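Local atomic coordinates of polyketide synthase PksL (Bacillus subtilis, PDB entry 5E1V), a protein that probably catalyses dehydration of beta-hydroxyacyl intermediates during bacillaene assembly, through the dehydratase domain of a trans-AT polyketide synthase split module. Residues Ser153-Ala158 with Met187-Leu192; Leu171-Gly176 with Cys233-Lys238; Leu57-Pro62 with Leu218-Phe223; Gln86-Gly91 with Tyr106-Met111. All blocks are in the same frame, centred on the assembly; numbering follows the deposited sequence.

Interaction 1 (Ser153-Ala158 with Met187-Leu192); sequences SEYMKA and MFHPTL
T191 faces the turn 153-158, and its two branches do different work. The hydroxyl, anti to the carbonyl carbon (chi1 -62°), donates from OG1 to the backbone O of Y155 at 2.8 Å. The donor lies above the carbonyl plane, and the C=O...donor angle is 132°. The methyl branch runs alongside the turn, with CG2 3.8 Å from A158 N, an amide that is itself bonded to Y142. M156 starts off in the other direction, but bends at chi2 (-97°) and again at chi3 bring it back, so that its methyl CE lies 3.8 Å from T191 OG1.

Y155 and H189 cross at about a right angle. Tyrosine CE2 meets the imidazole at its edge, 4.1 Å from H189 CE1. H189 stands at the N-cap of helix 190-203 and opens the sequence HPTLID, which matches the HPxLxD motif of the C-terminal hotdog in polyketide synthase dehydratases; in that family the aspartate is catalytic. Both ring nitrogens are engaged in the plane of the ring. T191 N donates to ND1 at 3.2 Å, a bond that caps the start of the helix, while NE2 is 2.7 Å from a water that also lies 2.9 Å from Y155 OH. Gripped at both nitrogens, the imidazole has little freedom to rotate. F17 packs on M156, P190 and T191 and meets the Y155 ring edge-to-face.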
loop_
_atom_site.group_PDB
_atom_site.type_symbol
_atom_site.label_atom_id
_atom_site.label_comp_id
_atom_site.label_asym_id
_atom_site.label_seq_id
_atom_site.Cartn_x
_atom_site.Cartn_y
_atom_site.Cartn_z
ATOM N N SER A 153 -5.115 11.204 -8.542
ATOM C CA SER A 153 -5.441 11.545 -9.912
ATOM C C SER A 153 -4.744 10.543 -10.758
ATOM O O SER A 153 -3.762 9.913 -10.321
ATOM C CB SER A 153 -4.938 12.967 -10.211
ATOM O OG SER A 153 -3.542 13.037 -9.966
ATOM N N GLU A 154 -5.308 10.343 -11.940
ATOM C CA GLU A 154 -4.715 9.623 -13.021
ATOM C C GLU A 154 -4.091 8.229 -12.646
ATOM O O GLU A 154 -4.799 7.316 -12.239
ATOM C CB GLU A 154 -3.750 10.589 -13.722
ATOM C CG GLU A 154 -3.987 10.834 -15.198
ATOM C CD GLU A 154 -2.833 10.353 -16.035
ATOM O OE1 GLU A 154 -2.062 11.204 -16.525
ATOM O OE2 GLU A 154 -2.667 9.112 -16.142
ATOM N N TYR A 155 -2.803 8.071 -12.874
ATOM C CA TYR A 155 -2.028 6.852 -12.533
ATOM C C TYR A 155 -2.364 6.228 -11.173
ATOM O O TYR A 155 -2.396 4.966 -11.043
ATOM C CB TYR A 155 -0.559 7.217 -12.526
ATOM C CG TYR A 155 0.426 6.166 -12.877
ATOM C CD1 TYR A 155 0.916 6.081 -14.173
ATOM C CD2 TYR A 155 0.919 5.254 -11.913
ATOM C CE1 TYR A 155 1.898 5.200 -14.508
ATOM C CE2 TYR A 155 1.902 4.353 -12.248
ATOM C CZ TYR A 155 2.371 4.310 -13.506
ATOM O OH TYR A 155 3.287 3.400 -13.866
ATOM N N MET A 156 -2.655 7.070 -10.187
ATOM C CA MET A 156 -2.913 6.665 -8.766
ATOM C C MET A 156 -4.382 6.261 -8.449
ATOM O O MET A 156 -4.702 5.858 -7.305
ATOM C CB MET A 156 -2.473 7.790 -7.810
ATOM C CG MET A 156 -0.980 7.830 -7.496
ATOM S SD MET A 156 -0.568 6.991 -5.919
ATOM C CE MET A 156 -1.492 5.502 -5.852
ATOM N N LYS A 157 -5.300 6.436 -9.419
ATOM C CA LYS A 157 -6.706 6.166 -9.168
ATOM C C LYS A 157 -6.974 4.812 -9.719
ATOM O O LYS A 157 -6.797 4.641 -10.890
ATOM C CB LYS A 157 -7.657 7.169 -9.902
ATOM C CG LYS A 157 -8.113 8.304 -9.069
ATOM C CD LYS A 157 -9.054 9.249 -9.808
ATOM C CE LYS A 157 -10.505 9.029 -9.375
ATOM N NZ LYS A 157 -11.345 9.878 -10.294
ATOM N N ALA A 158 -7.392 3.846 -8.886
ATOM C CA ALA A 158 -7.735 2.566 -9.334
ATOM C C ALA A 158 -9.164 2.746 -9.993
ATOM O O ALA A 158 -9.783 3.765 -9.767
ATOM C CB ALA A 158 -7.772 1.542 -8.174
ATOM N N MET A 187 5.470 -5.407 -8.726
ATOM C CA MET A 187 5.254 -6.661 -8.009
ATOM C C MET A 187 3.939 -6.561 -7.205
ATOM O O MET A 187 3.109 -7.451 -7.219
ATOM C CB MET A 187 6.402 -6.964 -7.118
ATOM C CG MET A 187 7.669 -7.292 -7.850
ATOM S SD MET A 187 8.996 -7.811 -6.767
ATOM C CE MET A 187 8.346 -9.345 -6.232
ATOM N N PHE A 188 3.794 -5.466 -6.453
ATOM C CA PHE A 188 2.575 -5.191 -5.724
ATOM C C PHE A 188 2.182 -3.757 -6.018
ATOM O O PHE A 188 2.595 -2.802 -5.294
ATOM C CB PHE A 188 2.839 -5.534 -4.219
ATOM C CG PHE A 188 3.213 -6.950 -4.068
ATOM C CD1 PHE A 188 2.201 -7.901 -4.161
ATOM C CD2 PHE A 188 4.534 -7.379 -3.825
ATOM C CE1 PHE A 188 2.510 -9.266 -4.120
ATOM C CE2 PHE A 188 4.822 -8.734 -3.803
ATOM C CZ PHE A 188 3.787 -9.681 -3.970
ATOM N N HIS A 189 1.415 -3.605 -7.134
ATOM C CA HIS A 189 1.250 -2.304 -7.668
ATOM C C HIS A 189 0.709 -1.334 -6.648
ATOM O O HIS A 189 -0.412 -1.504 -6.171
ATOM C CB HIS A 189 0.302 -2.305 -8.887
ATOM C CG HIS A 189 0.555 -1.156 -9.808
ATOM N ND1 HIS A 189 0.118 0.102 -9.538
ATOM C CD2 HIS A 189 1.105 -1.110 -11.043
ATOM C CE1 HIS A 189 0.457 0.906 -10.507
ATOM N NE2 HIS A 189 1.093 0.197 -11.425
ATOM N N PRO A 190 1.462 -0.242 -6.336
ATOM C CA PRO A 190 0.874 0.783 -5.404
ATOM C C PRO A 190 -0.520 1.318 -5.633
ATOM O O PRO A 190 -1.196 1.504 -4.721
ATOM C CB PRO A 190 1.878 1.873 -5.420
ATOM C CG PRO A 190 3.207 1.108 -5.680
ATOM C CD PRO A 190 2.815 0.192 -6.753
ATOM N N THR A 191 -0.992 1.450 -6.851
ATOM C CA THR A 191 -2.390 1.794 -7.087
ATOM C C THR A 191 -3.409 0.753 -6.662
ATOM O O THR A 191 -4.481 1.035 -6.088
ATOM C CB THR A 191 -2.510 2.100 -8.618
ATOM O OG1 THR A 191 -1.653 3.241 -8.903
ATOM C CG2 THR A 191 -3.830 2.503 -8.940
ATOM N N LEU A 192 -3.078 -0.500 -6.893
ATOM C CA LEU A 192 -3.924 -1.581 -6.404
ATOM C C LEU A 192 -3.916 -1.610 -4.889
ATOM O O LEU A 192 -4.952 -1.754 -4.286
ATOM C CB LEU A 192 -3.428 -2.863 -6.991
ATOM C CG LEU A 192 -3.565 -3.117 -8.508
ATOM C CD1 LEU A 192 -3.083 -4.473 -8.833
ATOM C CD2 LEU A 192 -5.022 -2.947 -8.921
HETATM O O HOH W 1 1.948 0.823 -13.931
#

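Interaction 2 (Leu171-Gly176 with Cys233-Lys238); sequences LELSLG and CMTRIK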
loop_
_atom_site.group_PDB
_atom_site.type_symbol
_atom_site.label_atom_id
_atom_site.label_comp_id
_atom_site.label_asym_id
_atom_site.label_seq_id
_atom_site.Cartn_x
_atom_site.Cartn_y
_atom_site.Cartn_z
ATOM N N LEU A 171 -13.650 -5.476 -2.962
ATOM C CA LEU A 171 -13.177 -4.379 -3.860
ATOM C C LEU A 171 -12.727 -4.982 -5.135
ATOM O O LEU A 171 -11.881 -5.870 -5.123
ATOM C CB LEU A 171 -11.957 -3.622 -3.243
ATOM C CG LEU A 171 -12.037 -3.340 -1.759
ATOM C CD1 LEU A 171 -10.808 -2.578 -1.250
ATOM C CD2 LEU A 171 -13.303 -2.498 -1.516
ATOM N N GLU A 172 -13.304 -4.533 -6.257
ATOM C CA GLU A 172 -12.968 -5.033 -7.580
ATOM C C GLU A 172 -12.164 -3.918 -8.187
ATOM O O GLU A 172 -12.725 -2.906 -8.572
ATOM C CB GLU A 172 -14.257 -5.269 -8.429
ATOM C CG GLU A 172 -14.020 -5.681 -9.876
ATOM C CD GLU A 172 -15.315 -5.833 -10.711
ATOM O OE1 GLU A 172 -16.424 -5.476 -10.258
ATOM O OE2 GLU A 172 -15.180 -6.285 -11.847
ATOM N N LEU A 173 -10.841 -4.110 -8.215
ATOM C CA LEU A 173 -9.857 -3.080 -8.480
ATOM C C LEU A 173 -9.100 -3.400 -9.740
ATOM O O LEU A 173 -8.744 -4.528 -9.958
ATOM C CB LEU A 173 -8.844 -3.029 -7.303
ATOM C CG LEU A 173 -9.442 -2.418 -6.054
ATOM C CD1 LEU A 173 -8.524 -2.577 -4.843
ATOM C CD2 LEU A 173 -9.872 -0.969 -6.255
ATOM N N SER A 174 -8.811 -2.410 -10.577
ATOM C CA SER A 174 -7.884 -2.607 -11.701
ATOM C C SER A 174 -7.167 -1.249 -12.011
ATOM O O SER A 174 -7.587 -0.230 -11.576
ATOM C CB SER A 174 -8.578 -3.257 -12.950
ATOM O OG SER A 174 -9.479 -2.360 -13.583
ATOM N N LEU A 175 -6.054 -1.279 -12.716
ATOM C CA LEU A 175 -5.369 -0.058 -13.154
ATOM C C LEU A 175 -6.205 0.727 -14.189
ATOM O O LEU A 175 -6.884 0.135 -15.057
ATOM C CB LEU A 175 -4.058 -0.485 -13.737
ATOM C CG LEU A 175 -2.819 -0.583 -12.885
ATOM C CD1 LEU A 175 -2.940 -0.561 -11.358
ATOM C CD2 LEU A 175 -1.674 -1.445 -13.344
ATOM N N GLY A 176 -6.092 2.062 -14.129
ATOM C CA GLY A 176 -6.553 2.902 -15.203
ATOM C C GLY A 176 -5.666 2.715 -16.385
ATOM O O GLY A 176 -4.608 2.103 -16.290
ATOM N N CYS A 233 -7.029 -6.867 -8.900
ATOM C CA CYS A 233 -7.211 -7.837 -7.884
ATOM C C CYS A 233 -8.596 -7.703 -7.352
ATOM O O CYS A 233 -9.309 -6.687 -7.623
ATOM C CB CYS A 233 -6.174 -7.620 -6.763
ATOM S SG CYS A 233 -6.273 -5.998 -5.989
ATOM N N MET A 234 -8.971 -8.711 -6.553
ATOM C CA MET A 234 -10.161 -8.648 -5.782
ATOM C C MET A 234 -9.764 -8.586 -4.313
ATOM O O MET A 234 -9.185 -9.516 -3.788
ATOM C CB MET A 234 -11.039 -9.871 -6.084
ATOM C CG MET A 234 -11.498 -9.958 -7.552
ATOM S SD MET A 234 -12.961 -8.915 -7.757
ATOM C CE MET A 234 -13.262 -9.063 -9.520
ATOM N N THR A 235 -10.062 -7.481 -3.664
ATOM C CA THR A 235 -9.718 -7.329 -2.237
ATOM C C THR A 235 -10.911 -7.442 -1.282
ATOM O O THR A 235 -11.876 -6.639 -1.328
ATOM C CB THR A 235 -9.044 -5.994 -1.936
ATOM O OG1 THR A 235 -7.935 -5.843 -2.814
ATOM C CG2 THR A 235 -8.632 -5.923 -0.458
ATOM N N ARG A 236 -10.776 -8.334 -0.310
ATOM C CA ARG A 236 -11.842 -8.484 0.658
ATOM C C ARG A 236 -11.391 -7.927 1.964
ATOM O O ARG A 236 -10.246 -8.135 2.384
ATOM C CB ARG A 236 -12.203 -9.953 0.856
ATOM C CG ARG A 236 -13.306 -10.110 1.917
ATOM C CD ARG A 236 -13.649 -11.545 2.154
ATOM N NE ARG A 236 -12.561 -12.298 2.754
ATOM C CZ ARG A 236 -12.503 -13.626 2.698
ATOM N NH1 ARG A 236 -13.498 -14.306 2.133
ATOM N NH2 ARG A 236 -11.501 -14.284 3.239
ATOM N N ILE A 237 -12.284 -7.182 2.591
ATOM C CA ILE A 237 -12.056 -6.681 3.890
ATOM C C ILE A 237 -13.261 -7.135 4.713
ATOM O O ILE A 237 -14.405 -6.787 4.374
ATOM C CB ILE A 237 -11.955 -5.149 3.885
ATOM C CG1 ILE A 237 -10.828 -4.721 2.912
ATOM C CG2 ILE A 237 -11.694 -4.655 5.302
ATOM C CD1 ILE A 237 -11.037 -3.426 2.217
ATOM N N LYS A 238 -12.981 -7.885 5.769
ATOM C CA LYS A 238 -14.018 -8.367 6.676
ATOM C C LYS A 238 -14.265 -7.387 7.790
ATOM O O LYS A 238 -13.323 -6.835 8.435
ATOM C CB LYS A 238 -13.624 -9.735 7.256
ATOM C CG LYS A 238 -13.437 -10.879 6.268
ATOM C CD LYS A 238 -13.388 -12.197 7.064
ATOM C CE LYS A 238 -12.673 -13.332 6.357
ATOM N NZ LYS A 238 -11.179 -13.157 6.303
#
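Strands 168-174 and 232-245 run antiparallel in the C-terminal hotdog of the double-hotdog dehydratase fold, their short segments inclined at 148°. Four backbone bonds join them. L171 and T235 form a hydrogen-bonded pair, with L171 N to T235 O at 2.7 Å and T235 N to L171 O at 2.8 Å. L173 and C233 form the next, and there L173 N approaches C233 O almost along the C=O axis. Between them, the CA of M234 makes a C-H...O contact with L171 O.

Apolar packing fills the face that carries L171, L173, C233 and T235, against helix 190-203. L171 and T235 lie side by side, and L171 CD1 reaches past T235 CB to I237 CD1 at 3.6 Å. An alanine at L171 would lose these CD1 contacts and would probably loosen the packing of I237, which also rests on A200 and L203 of the helix. L173 CD1 leans across to T235 OG1, which is hydrogen-bonded to S196 OG.

On the other face E172 is extended, its OE1 bonded to Y163. M234 bends at chi2 (-83°) and lies beside it, its methyl CE 3.5 Å from E172 CG.

Interaction 3 (Leu57-Pro62 with Leu218-Phe223); sequences LSIYQP and LFYESF
L218 opens the pairing: its carbonyl O receives I59 N at 2.9 Å in a nearly straight bond (174°), although the donor stands above the carbonyl plane. Its side chain turns back so that CD1 comes 3.7 Å from I59 O. L218 and F219 form a classic beta bulge opposite T270 of strand 262-273.

F219 also sits across from S58 in a non-hydrogen-bonded pair. With CG anti to the backbone N (chi1 -176°), its ring presents an edge to S58 OG, which lies 3.6 Å from CD1. The F219 CA makes a C-H...O contact with L57 O, the same oxygen that accepts Y220 N at 3.0 Å. The return bond, from L57 N to Y220 O, is weak. L57 CD2 lies over one face of the Y220 ring, a CH-pi contact 4.0 Å from the centroid. The phenol OH, bonded to G31 O, also touches I59 CD1.

At E221 the strand turns a corner, and F223 beyond it meets F188 edge-to-face. The pairing of strands 53-59 and 215-225 joins the two hotdogs of the dehydratase fold; helix 34-44 packs on L57 and I59 through Y34, and strand 104-112 borders 53-59.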
loop_
_atom_site.group_PDB
_atom_site.type_symbol
_atom_site.label_atom_id
_atom_site.label_comp_id
_atom_site.label_asym_id
_atom_site.label_seq_id
_atom_site.Cartn_x
_atom_site.Cartn_y
_atom_site.Cartn_z
ATOM N N LEU A 57 6.389 -3.323 9.624
ATOM C CA LEU A 57 6.762 -2.084 8.951
ATOM C C LEU A 57 6.207 -0.912 9.674
ATOM O O LEU A 57 5.013 -0.853 9.946
ATOM C CB LEU A 57 6.221 -2.067 7.464
ATOM C CG LEU A 57 6.816 -0.969 6.632
ATOM C CD1 LEU A 57 7.188 -1.255 5.149
ATOM C CD2 LEU A 57 5.828 0.251 6.662
ATOM N N SER A 58 7.061 0.047 10.020
ATOM C CA SER A 58 6.648 1.287 10.604
ATOM C C SER A 58 7.019 2.459 9.758
ATOM O O SER A 58 8.121 2.535 9.346
ATOM C CB SER A 58 7.383 1.499 11.943
ATOM O OG SER A 58 6.809 0.669 12.826
ATOM N N ILE A 59 6.064 3.351 9.592
ATOM C CA ILE A 59 6.233 4.678 8.974
ATOM C C ILE A 59 6.372 5.736 10.035
ATOM O O ILE A 59 5.490 5.906 10.860
ATOM C CB ILE A 59 5.155 4.950 7.957
ATOM C CG1 ILE A 59 5.178 3.826 6.894
ATOM C CG2 ILE A 59 5.278 6.333 7.292
ATOM C CD1 ILE A 59 4.023 4.020 5.921
ATOM N N TYR A 60 7.492 6.434 9.979
ATOM C CA TYR A 60 7.886 7.485 10.957
ATOM C C TYR A 60 7.382 8.837 10.507
ATOM O O TYR A 60 6.960 9.616 11.325
ATOM C CB TYR A 60 9.391 7.481 11.210
ATOM C CG TYR A 60 9.710 6.262 11.953
ATOM C CD1 TYR A 60 9.617 6.259 13.344
ATOM C CD2 TYR A 60 9.891 5.061 11.295
ATOM C CE1 TYR A 60 9.781 5.108 14.035
ATOM C CE2 TYR A 60 10.099 3.928 11.978
ATOM C CZ TYR A 60 9.998 3.951 13.350
ATOM O OH TYR A 60 10.145 2.778 14.004
ATOM N N GLN A 61 7.354 9.085 9.190
ATOM C CA GLN A 61 6.851 10.297 8.647
ATOM C C GLN A 61 6.545 10.127 7.166
ATOM O O GLN A 61 7.135 9.312 6.556
ATOM C CB GLN A 61 7.842 11.478 8.838
ATOM C CG GLN A 61 9.175 11.346 8.163
ATOM C CD GLN A 61 10.243 12.238 8.767
ATOM O OE1 GLN A 61 10.180 13.460 8.657
ATOM N NE2 GLN A 61 11.246 11.642 9.365
ATOM N N PRO A 62 5.660 10.973 6.609
ATOM C CA PRO A 62 5.374 10.938 5.166
ATOM C C PRO A 62 6.526 11.389 4.322
ATOM O O PRO A 62 7.309 12.279 4.722
ATOM C CB PRO A 62 4.128 11.814 5.019
ATOM C CG PRO A 62 3.558 11.905 6.389
ATOM C CD PRO A 62 4.726 11.881 7.304
ATOM N N LEU A 218 0.666 4.037 9.190
ATOM C CA LEU A 218 1.541 4.031 10.346
ATOM C C LEU A 218 2.306 2.699 10.460
ATOM O O LEU A 218 3.472 2.716 10.681
ATOM C CB LEU A 218 0.728 4.206 11.614
ATOM C CG LEU A 218 1.607 4.094 12.900
ATOM C CD1 LEU A 218 2.624 5.226 13.051
ATOM C CD2 LEU A 218 0.805 3.920 14.206
ATOM N N PHE A 219 1.606 1.602 10.374
ATOM C CA PHE A 219 2.125 0.249 10.667
ATOM C C PHE A 219 1.417 -0.900 9.933
ATOM O O PHE A 219 0.176 -0.944 9.870
ATOM C CB PHE A 219 2.026 -0.005 12.199
ATOM C CG PHE A 219 2.605 -1.318 12.677
ATOM C CD1 PHE A 219 3.928 -1.439 13.024
ATOM C CD2 PHE A 219 1.759 -2.376 12.959
ATOM C CE1 PHE A 219 4.434 -2.644 13.525
ATOM C CE2 PHE A 219 2.243 -3.570 13.459
ATOM C CZ PHE A 219 3.588 -3.738 13.703
ATOM N N TYR A 220 2.230 -1.892 9.468
ATOM C CA TYR A 220 1.783 -3.115 8.867
ATOM C C TYR A 220 2.321 -4.211 9.731
ATOM O O TYR A 220 3.511 -4.304 9.857
ATOM C CB TYR A 220 2.308 -3.388 7.385
ATOM C CG TYR A 220 2.230 -2.231 6.427
ATOM C CD1 TYR A 220 1.293 -1.241 6.636
ATOM C CD2 TYR A 220 3.134 -2.091 5.308
ATOM C CE1 TYR A 220 1.213 -0.117 5.838
ATOM C CE2 TYR A 220 3.070 -0.923 4.519
ATOM C CZ TYR A 220 2.099 0.041 4.788
ATOM O OH TYR A 220 1.880 1.248 4.107
ATOM N N GLU A 221 1.473 -5.100 10.248
ATOM C CA GLU A 221 1.947 -6.244 11.027
ATOM C C GLU A 221 2.720 -7.239 10.124
ATOM O O GLU A 221 3.880 -7.664 10.381
ATOM C CB GLU A 221 0.767 -6.952 11.725
ATOM C CG GLU A 221 1.263 -8.167 12.482
ATOM C CD GLU A 221 0.237 -8.728 13.429
ATOM O OE1 GLU A 221 -0.420 -7.944 14.132
ATOM O OE2 GLU A 221 0.097 -9.964 13.440
ATOM N N SER A 222 2.089 -7.551 9.001
ATOM C CA SER A 222 2.675 -8.458 8.006
ATOM C C SER A 222 2.068 -8.332 6.622
ATOM O O SER A 222 0.912 -7.933 6.435
ATOM C CB SER A 222 2.513 -9.942 8.398
ATOM O OG SER A 222 1.222 -10.236 8.656
ATOM N N PHE A 223 2.892 -8.736 5.684
ATOM C CA PHE A 223 2.520 -8.898 4.322
ATOM C C PHE A 223 3.147 -10.153 3.842
ATOM O O PHE A 223 4.333 -10.390 4.025
ATOM C CB PHE A 223 2.985 -7.717 3.413
ATOM C CG PHE A 223 2.482 -7.850 2.041
ATOM C CD1 PHE A 223 1.206 -7.513 1.750
ATOM C CD2 PHE A 223 3.247 -8.336 1.079
ATOM C CE1 PHE A 223 0.702 -7.592 0.447
ATOM C CE2 PHE A 223 2.802 -8.435 -0.221
ATOM C CZ PHE A 223 1.511 -8.083 -0.528
#

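Interaction 4 (Gln86-Gly91 with Tyr106-Met111); sequences QITAKG and YMKADM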
loop_
_atom_site.group_PDB
_atom_site.type_symbol
_atom_site.label_atom_id
_atom_site.label_comp_id
_atom_site.label_asym_id
_atom_site.label_seq_id
_atom_site.Cartn_x
_atom_site.Cartn_y
_atom_site.Cartn_z
ATOM N N GLN A 86 16.773 -6.621 8.647
ATOM C CA GLN A 86 16.203 -5.392 9.203
ATOM C C GLN A 86 16.384 -4.427 8.034
ATOM O O GLN A 86 17.434 -4.330 7.460
ATOM C CB GLN A 86 16.947 -4.879 10.444
ATOM C CG GLN A 86 16.115 -4.060 11.552
ATOM C CD GLN A 86 14.826 -3.150 11.234
ATOM O OE1 GLN A 86 14.877 -2.126 10.539
ATOM N NE2 GLN A 86 13.669 -3.493 11.906
ATOM N N ILE A 87 15.327 -3.719 7.755
ATOM C CA ILE A 87 15.281 -2.726 6.673
ATOM C C ILE A 87 15.136 -1.338 7.291
ATOM O O ILE A 87 14.330 -1.111 8.163
ATOM C CB ILE A 87 14.030 -3.023 5.793
ATOM C CG1 ILE A 87 14.070 -4.417 5.168
ATOM C CG2 ILE A 87 13.907 -2.010 4.649
ATOM C CD1 ILE A 87 12.683 -4.897 4.856
ATOM N N THR A 88 15.899 -0.382 6.807
ATOM C CA THR A 88 15.697 1.011 7.225
ATOM C C THR A 88 15.730 1.919 5.955
ATOM O O THR A 88 16.489 1.648 4.998
ATOM C CB THR A 88 16.873 1.416 8.146
ATOM O OG1 THR A 88 18.038 1.306 7.314
ATOM C CG2 THR A 88 17.047 0.492 9.301
ATOM N N ALA A 89 14.852 2.927 5.879
ATOM C CA ALA A 89 14.881 3.765 4.726
ATOM C C ALA A 89 15.037 5.198 5.250
ATOM O O ALA A 89 14.212 5.698 5.963
ATOM C CB ALA A 89 13.646 3.641 3.921
ATOM N N LYS A 90 16.143 5.792 4.907
ATOM C CA LYS A 90 16.427 7.136 5.382
ATOM C C LYS A 90 16.775 7.986 4.159
ATOM O O LYS A 90 17.462 7.539 3.251
ATOM C CB LYS A 90 17.569 7.093 6.393
ATOM C CG LYS A 90 18.664 6.151 6.017
ATOM C CD LYS A 90 19.732 6.062 7.117
ATOM C CE LYS A 90 19.380 5.071 8.193
ATOM N NZ LYS A 90 20.290 3.906 8.097
ATOM N N GLY A 91 16.302 9.219 4.156
ATOM C CA GLY A 91 16.455 10.038 3.032
ATOM C C GLY A 91 16.976 11.459 3.326
ATOM O O GLY A 91 16.805 12.021 4.402
ATOM N N TYR A 106 12.410 7.542 7.421
ATOM C CA TYR A 106 11.075 7.373 6.921
ATOM C C TYR A 106 10.372 6.078 7.303
ATOM O O TYR A 106 9.146 6.104 7.514
ATOM C CB TYR A 106 11.129 7.543 5.372
ATOM C CG TYR A 106 11.413 8.989 4.969
ATOM C CD1 TYR A 106 10.372 9.933 4.929
ATOM C CD2 TYR A 106 12.652 9.388 4.560
ATOM C CE1 TYR A 106 10.618 11.232 4.550
ATOM C CE2 TYR A 106 12.903 10.688 4.169
ATOM C CZ TYR A 106 11.874 11.588 4.152
ATOM O OH TYR A 106 12.076 12.890 3.722
ATOM N N MET A 107 11.061 4.948 7.265
ATOM C CA MET A 107 10.382 3.629 7.411
ATOM C C MET A 107 11.441 2.665 7.975
ATOM O O MET A 107 12.596 2.712 7.615
ATOM C CB MET A 107 9.877 3.179 5.987
ATOM C CG MET A 107 9.237 1.835 5.942
ATOM S SD MET A 107 10.454 0.590 5.677
ATOM C CE MET A 107 10.927 0.806 3.923
ATOM N N LYS A 108 11.015 1.685 8.740
ATOM C CA LYS A 108 11.811 0.506 9.032
ATOM C C LYS A 108 10.873 -0.710 8.968
ATOM O O LYS A 108 9.679 -0.565 9.086
ATOM C CB LYS A 108 12.237 0.590 10.505
ATOM C CG LYS A 108 13.282 1.624 10.815
ATOM C CD LYS A 108 13.437 1.765 12.363
ATOM C CE LYS A 108 14.468 0.789 12.831
ATOM N NZ LYS A 108 14.539 0.747 14.328
ATOM N N ALA A 109 11.438 -1.897 8.840
ATOM C CA ALA A 109 10.693 -3.092 8.689
ATOM C C ALA A 109 11.625 -4.280 8.848
ATOM O O ALA A 109 12.838 -4.155 8.793
ATOM C CB ALA A 109 10.048 -3.135 7.271
ATOM N N ASP A 110 11.033 -5.454 8.981
ATOM C CA ASP A 110 11.751 -6.700 9.001
ATOM C C ASP A 110 11.310 -7.550 7.818
ATOM O O ASP A 110 10.145 -7.511 7.454
ATOM C CB ASP A 110 11.443 -7.490 10.258
ATOM C CG ASP A 110 11.755 -6.672 11.578
ATOM O OD1 ASP A 110 12.782 -5.983 11.606
ATOM O OD2 ASP A 110 10.918 -6.727 12.510
ATOM N N MET A 111 12.236 -8.291 7.225
ATOM C CA MET A 111 11.821 -9.192 6.153
ATOM C C MET A 111 12.371 -10.554 6.574
ATOM O O MET A 111 13.558 -10.633 6.879
ATOM C CB MET A 111 12.392 -8.775 4.817
ATOM C CG MET A 111 12.083 -9.752 3.686
ATOM S SD MET A 111 10.365 -9.504 3.241
ATOM C CE MET A 111 10.405 -8.459 1.797
#
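M107 folds its methyl over A89, with CE 3.9 Å from A89 CB and 4.2 Å from I87 CG2; bends at chi2 and chi3 bring it there. Further along the same face I87 CD1 touches both A109 CB and M111 CB, the latter at 3.9 Å. This apolar side rests on helix 34-44, with I38 against I87 and M107.

Strands 84-94 and 104-112 form an antiparallel beta hairpin in the N-terminal hotdog, the helix packed on it. I87 and A109 are a hydrogen-bonded pair, I87 N meeting A109 O at 2.7 Å in the carbonyl plane. A classic beta bulge interrupts the register at A89, whose O accepts Y106 N at 3.0 Å and, weakly, M107 N. The Y106 ring turns its edge to G91 N, where a CB on G91 would clash with CE2.

On the opposite face Q86 curls at chi2 (-30°) toward D110. NE2 gives OD1 a weak bond of 2.7 Å, bent to 116°, amide and carboxylate standing nearly perpendicular. Q86 and K108 cross obliquely, OE1 3.7 Å from K108 CE. An alanine at Q86 would remove both contacts and would probably leave the D110 carboxylate somewhat less restrained.

Overall arrangement
Interactions 3 and 4 are neighbours, their centres 9 Å apart: strand 53-59 pairs with 215-225 on one side and with 104-112 on the other, S58 N lying 2.8 Å from K108 O in a probable hydrogen bond. Interactions 1 and 2 form a second pair, 11 Å apart between centres, in contact where L173 CD2 packs on A158 CB and L175 CD1 on H189 ND1. The two groups lie on opposite sides of the chain's centre, interactions 2 and 4 about 27 Å apart between centres, with F188 CD1 against F223 CZ at 3.7 Å bridging interactions 1 and 3. Interaction 1, at the start of the helix expected to carry the catalytic aspartate, is likely to lie near the active site.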